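Local coordinates for protein glucosamine-6-phosphate deaminase (Thermotoga maritima, PDB 1J5X) that is a SIS-family protein whose alpha-beta fold is built round two parallel sheets, at residues Arg185-Val190 with Lys306-Leu310; Phe196-Ser200 with Asp298-Ser302. All blocks are in the same frame, centred on the assembly; numbering follows the deposited sequence.

Interaction 1 (Arg185-Val190 with Lys306-Leu310)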
loop_
_atom_site.group_PDB
_atom_site.type_symbol
_atom_site.label_atom_id
_atom_site.label_comp_id
_atom_site.label_asym_id
_atom_site.label_seq_id
_atom_site.Cartn_x
_atom_site.Cartn_y
_atom_site.Cartn_z
ATOM N N ARG A 185 13.006 -0.448 -15.329
ATOM C CA ARG A 185 12.805 -1.509 -14.383
ATOM C C ARG A 185 11.331 -1.797 -14.012
ATOM O O ARG A 185 11.027 -2.881 -13.536
ATOM C CB ARG A 185 13.590 -1.279 -13.098
ATOM C CG ARG A 185 15.060 -1.746 -13.277
ATOM C CD ARG A 185 15.234 -3.172 -12.657
ATOM N NE ARG A 185 15.885 -3.042 -11.384
ATOM C CZ ARG A 185 16.011 -3.949 -10.425
ATOM N NH1 ARG A 185 15.520 -5.183 -10.478
ATOM N NH2 ARG A 185 16.717 -3.581 -9.389
ATOM N N PHE A 186 10.454 -0.854 -14.261
ATOM C CA PHE A 186 9.023 -1.117 -13.920
ATOM C C PHE A 186 8.489 -2.208 -14.890
ATOM O O PHE A 186 7.702 -3.043 -14.486
ATOM C CB PHE A 186 8.215 0.179 -14.046
ATOM C CG PHE A 186 8.426 1.140 -12.910
ATOM C CD1 PHE A 186 7.926 0.878 -11.609
ATOM C CD2 PHE A 186 9.103 2.357 -13.132
ATOM C CE1 PHE A 186 8.084 1.806 -10.552
ATOM C CE2 PHE A 186 9.268 3.276 -12.105
ATOM C CZ PHE A 186 8.771 3.032 -10.808
ATOM N N SER A 187 8.943 -2.216 -16.157
ATOM C CA SER A 187 8.496 -3.293 -17.097
ATOM C C SER A 187 8.958 -4.627 -16.582
ATOM O O SER A 187 8.246 -5.618 -16.637
ATOM C CB SER A 187 9.103 -3.142 -18.512
ATOM O OG SER A 187 8.714 -1.905 -19.023
ATOM N N GLU A 188 10.196 -4.653 -16.091
ATOM C CA GLU A 188 10.716 -5.897 -15.575
ATOM C C GLU A 188 9.911 -6.341 -14.352
ATOM O O GLU A 188 9.555 -7.519 -14.247
ATOM C CB GLU A 188 12.194 -5.708 -15.205
ATOM C CG GLU A 188 12.803 -6.901 -14.416
ATOM C CD GLU A 188 14.009 -6.451 -13.549
ATOM O OE1 GLU A 188 14.906 -5.707 -14.057
ATOM O OE2 GLU A 188 14.044 -6.827 -12.359
ATOM N N LEU A 189 9.629 -5.431 -13.420
ATOM C CA LEU A 189 8.884 -5.867 -12.222
ATOM C C LEU A 189 7.460 -6.286 -12.573
ATOM O O LEU A 189 6.958 -7.256 -12.035
ATOM C CB LEU A 189 8.870 -4.759 -11.172
ATOM C CG LEU A 189 10.297 -4.460 -10.671
ATOM C CD1 LEU A 189 10.355 -3.151 -9.909
ATOM C CD2 LEU A 189 10.645 -5.570 -9.740
ATOM N N VAL A 190 6.827 -5.524 -13.451
ATOM C CA VAL A 190 5.484 -5.938 -13.893
ATOM C C VAL A 190 5.519 -7.344 -14.518
ATOM O O VAL A 190 4.643 -8.201 -14.265
ATOM C CB VAL A 190 4.972 -4.903 -14.896
ATOM C CG1 VAL A 190 3.727 -5.472 -15.662
ATOM C CG2 VAL A 190 4.617 -3.592 -14.152
ATOM N N LYS A 306 11.459 0.518 -6.062
ATOM C CA LYS A 306 10.458 0.371 -7.125
ATOM C C LYS A 306 9.565 -0.869 -6.927
ATOM O O LYS A 306 8.464 -0.920 -7.468
ATOM C CB LYS A 306 11.143 0.260 -8.513
ATOM C CG LYS A 306 11.642 1.616 -9.091
ATOM C CD LYS A 306 12.149 1.383 -10.560
ATOM C CE LYS A 306 13.008 2.591 -11.048
ATOM N NZ LYS A 306 14.135 2.928 -10.154
ATOM N N SER A 307 10.036 -1.883 -6.203
ATOM C CA SER A 307 9.211 -3.085 -6.023
ATOM C C SER A 307 8.011 -2.817 -5.057
ATOM O O SER A 307 7.219 -3.724 -4.816
ATOM C CB SER A 307 10.060 -4.238 -5.416
ATOM O OG SER A 307 10.575 -3.828 -4.153
ATOM N N ALA A 308 7.927 -1.623 -4.493
ATOM C CA ALA A 308 6.859 -1.316 -3.535
ATOM C C ALA A 308 5.477 -1.650 -4.067
ATOM O O ALA A 308 4.653 -2.147 -3.282
ATOM C CB ALA A 308 6.909 0.164 -3.087
ATOM N N PHE A 309 5.243 -1.446 -5.373
ATOM C CA PHE A 309 3.912 -1.703 -5.916
ATOM C C PHE A 309 3.493 -3.194 -5.955
ATOM O O PHE A 309 2.309 -3.529 -6.184
ATOM C CB PHE A 309 3.759 -1.040 -7.268
ATOM C CG PHE A 309 4.465 -1.766 -8.385
ATOM C CD1 PHE A 309 5.812 -1.484 -8.662
ATOM C CD2 PHE A 309 3.799 -2.761 -9.141
ATOM C CE1 PHE A 309 6.472 -2.192 -9.679
ATOM C CE2 PHE A 309 4.438 -3.461 -10.143
ATOM C CZ PHE A 309 5.792 -3.186 -10.427
ATOM N N LEU A 310 4.442 -4.103 -5.755
ATOM C CA LEU A 310 4.112 -5.513 -5.689
ATOM C C LEU A 310 4.142 -6.026 -4.240
ATOM O O LEU A 310 3.653 -7.118 -3.955
ATOM C CB LEU A 310 5.160 -6.332 -6.415
ATOM C CG LEU A 310 5.332 -6.206 -7.931
ATOM C CD1 LEU A 310 6.570 -7.041 -8.374
ATOM C CD2 LEU A 310 4.058 -6.775 -8.612
#

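Interaction 2 (Phe196-Ser200 with Asp298-Ser302)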
loop_
_atom_site.group_PDB
_atom_site.type_symbol
_atom_site.label_atom_id
_atom_site.label_comp_id
_atom_site.label_asym_id
_atom_site.label_seq_id
_atom_site.Cartn_x
_atom_site.Cartn_y
_atom_site.Cartn_z
ATOM N N PHE A 196 5.955 -13.993 -9.131
ATOM C CA PHE A 196 6.016 -13.477 -7.746
ATOM C C PHE A 196 4.787 -13.944 -6.975
ATOM O O PHE A 196 4.877 -14.402 -5.821
ATOM C CB PHE A 196 6.035 -11.923 -7.747
ATOM C CG PHE A 196 6.081 -11.314 -6.365
ATOM C CD1 PHE A 196 7.147 -11.584 -5.495
ATOM C CD2 PHE A 196 5.073 -10.415 -5.926
ATOM C CE1 PHE A 196 7.206 -10.976 -4.244
ATOM C CE2 PHE A 196 5.154 -9.821 -4.660
ATOM C CZ PHE A 196 6.191 -10.093 -3.847
ATOM N N PHE A 197 3.649 -13.827 -7.636
ATOM C CA PHE A 197 2.364 -14.210 -7.058
ATOM C C PHE A 197 2.332 -15.709 -6.745
ATOM O O PHE A 197 2.019 -16.129 -5.619
ATOM C CB PHE A 197 1.246 -13.825 -8.020
ATOM C CG PHE A 197 -0.134 -14.272 -7.554
ATOM C CD1 PHE A 197 -0.580 -15.584 -7.782
ATOM C CD2 PHE A 197 -0.960 -13.397 -6.842
ATOM C CE1 PHE A 197 -1.842 -16.022 -7.292
ATOM C CE2 PHE A 197 -2.209 -13.816 -6.353
ATOM C CZ PHE A 197 -2.655 -15.121 -6.572
ATOM N N ASP A 198 2.721 -16.532 -7.728
ATOM C CA ASP A 198 2.706 -17.974 -7.529
ATOM C C ASP A 198 3.667 -18.413 -6.434
ATOM O O ASP A 198 3.336 -19.289 -5.658
ATOM C CB ASP A 198 2.995 -18.721 -8.871
ATOM C CG ASP A 198 1.943 -18.431 -9.956
ATOM O OD1 ASP A 198 0.787 -18.048 -9.639
ATOM O OD2 ASP A 198 2.256 -18.596 -11.157
ATOM N N ILE A 199 4.862 -17.822 -6.354
ATOM C CA ILE A 199 5.787 -18.182 -5.298
ATOM C C ILE A 199 5.151 -17.788 -3.949
ATOM O O ILE A 199 5.242 -18.529 -2.941
ATOM C CB ILE A 199 7.186 -17.433 -5.442
ATOM C CG1 ILE A 199 7.945 -17.985 -6.683
ATOM C CG2 ILE A 199 8.002 -17.584 -4.146
ATOM C CD1 ILE A 199 9.227 -17.195 -7.103
ATOM N N SER A 200 4.571 -16.595 -3.926
ATOM C CA SER A 200 3.960 -16.074 -2.689
ATOM C C SER A 200 2.875 -17.049 -2.222
ATOM O O SER A 200 2.876 -17.478 -1.056
ATOM C CB SER A 200 3.335 -14.682 -2.931
ATOM O OG SER A 200 4.353 -13.723 -3.173
ATOM N N ASP A 298 12.576 -15.517 1.643
ATOM C CA ASP A 298 11.634 -16.570 1.314
ATOM C C ASP A 298 10.825 -16.365 0.055
ATOM O O ASP A 298 10.426 -17.330 -0.601
ATOM C CB ASP A 298 10.681 -16.774 2.507
ATOM C CG ASP A 298 11.425 -17.071 3.779
ATOM O OD1 ASP A 298 11.788 -16.133 4.538
ATOM O OD2 ASP A 298 11.677 -18.285 3.999
ATOM N N ILE A 299 10.512 -15.113 -0.265
ATOM C CA ILE A 299 9.767 -14.780 -1.473
ATOM C C ILE A 299 10.627 -13.713 -2.179
ATOM O O ILE A 299 10.589 -12.507 -1.868
ATOM C CB ILE A 299 8.376 -14.171 -1.144
ATOM C CG1 ILE A 299 7.501 -15.167 -0.355
ATOM C CG2 ILE A 299 7.640 -13.836 -2.419
ATOM C CD1 ILE A 299 6.092 -14.480 0.059
ATOM N N PRO A 300 11.408 -14.129 -3.187
ATOM C CA PRO A 300 12.275 -13.212 -3.905
ATOM C C PRO A 300 11.556 -12.182 -4.720
ATOM O O PRO A 300 10.562 -12.487 -5.365
ATOM C CB PRO A 300 13.099 -14.136 -4.833
ATOM C CG PRO A 300 12.829 -15.525 -4.288
ATOM C CD PRO A 300 11.391 -15.436 -3.845
ATOM N N VAL A 301 12.095 -10.963 -4.664
ATOM C CA VAL A 301 11.639 -9.841 -5.470
ATOM C C VAL A 301 12.693 -8.766 -5.238
ATOM O O VAL A 301 13.324 -8.772 -4.164
ATOM C CB VAL A 301 10.250 -9.347 -5.062
ATOM C CG1 VAL A 301 10.280 -8.821 -3.578
ATOM C CG2 VAL A 301 9.816 -8.251 -6.047
ATOM N N SER A 302 12.897 -7.863 -6.209
ATOM C CA SER A 302 13.923 -6.813 -6.062
ATOM C C SER A 302 13.836 -6.088 -4.720
ATOM O O SER A 302 12.742 -5.762 -4.269
ATOM C CB SER A 302 13.770 -5.779 -7.170
ATOM O OG SER A 302 14.523 -4.598 -6.933
#

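Interaction 1 (Arg185-Val190 with Lys306-Leu310)
L189, K306 and F309 bury the most surface in this contact, closely followed by F186. L189 lies on the helix 184-205 and points its CA-to-CB bond at the segment 306-310. Its CB is 3.5 Å from CZ of F309. Its CD1 lies 3.8 Å from CB of K306 and 3.9 Å from the backbone N of S307. L310 joins them, with its CD1 3.7 Å from the backbone O of L189. One leucine thus meets four residues of 306-310.

K306 runs its aliphatic chain along the helix. CD of K306 sits over the face of the F186 ring, 3.8 Å from the centroid and 16° off the normal. This is a CH-pi contact. The same CD is 4.0 Å from CB of R185. The lysine therefore packs through its methylenes.

F309 lies against the helix, touching F186, L189 and V190. Its CE1 is 3.9 Å from CD1 of F186, near the plane of the F186 ring. Its CZ is 3.9 Å from CG2 of V190. The charged end of R185 turns to its own helix, where NH1 forms a salt bridge with OE2 of E188 at 2.9 Å.

Helix 162-179 adds L169 to both phenylalanines, and helix 27-35 packs on V190 through K28 and F31. Through apolar side chains and lysine methylenes, the contact packs helix 184-205 on the link between strand 289-293 and helix 313-326. Strand 289-293 is the last of the second parallel sheet. The setting is that of a SIS-family protein with two parallel alpha-beta sheets.

Interaction 2 (Phe196-Ser200 with Asp298-Ser302)
The segment 298-302 has no regular helix or strand. It passes alongside the helix 184-205 at F196, I199 and S200. D298 comes first and touches the helix only lightly, with its O 4.3 Å from CG2 of I199. Its carboxylate leads away. OD1 of D298 accepts a hydrogen bond from the backbone N of E292 and forms a salt bridge with R280.

I299 follows and is the main apolar residue of the segment. Its CG2 lies 3.4 Å from CE1 of F196, 3.4 Å from OG of S200 and 4.1 Å from CG2 of I199. This one methyl group thus meets all three helix residues. S200 can sit in such company because its OG donates a hydrogen bond to the backbone O of F196 at 2.8 Å, one turn back.

P300 comes next, with its CD 4.0 Å from CG2 of I199. Its O lies near the plane of the F196 ring, at the edge, 3.5 Å from CD1 of F196. That O is also hydrogen-bonded to the hydroxyl of Y192, on the same helix. V301 then points at the helix. Its CB is 3.5 Å from CE1 of F196, and its CG2 lies over one face of that ring. At S302 the chain has moved away from 196-200.

Between 196-200 and 298-302 the contact is apolar. Its fit depends on close packing and exclusion of water rather than on directed bonds. The loop is fixed in place by polar bonds outside the two segments: D298 with E292 and R280, and P300 with Y192 of the same helix.

In the fold
Both contacts set the helix 184-205 against the connection between strand 289-293 and helix 313-326. Interaction 2 is nested inside the chain loop closed by interaction 1. Their centres are about 12 Å apart. Interaction 1 is the more buried, its centre about 14 Å from the centre of the chain. Interaction 2 is partly buried, its centre about 17 Å from it. Both are apolar. Interaction 1 adds a lysine-aromatic CH-pi contact, whereas interaction 2 sets I299 and V301 against F196, with I199 on I299 and P300. They touch directly: OG of S307, which also hydrogen-bonds R311, probably forms a hydrogen bond with O of S302 at 2.9 Å, and F196 packs on L310.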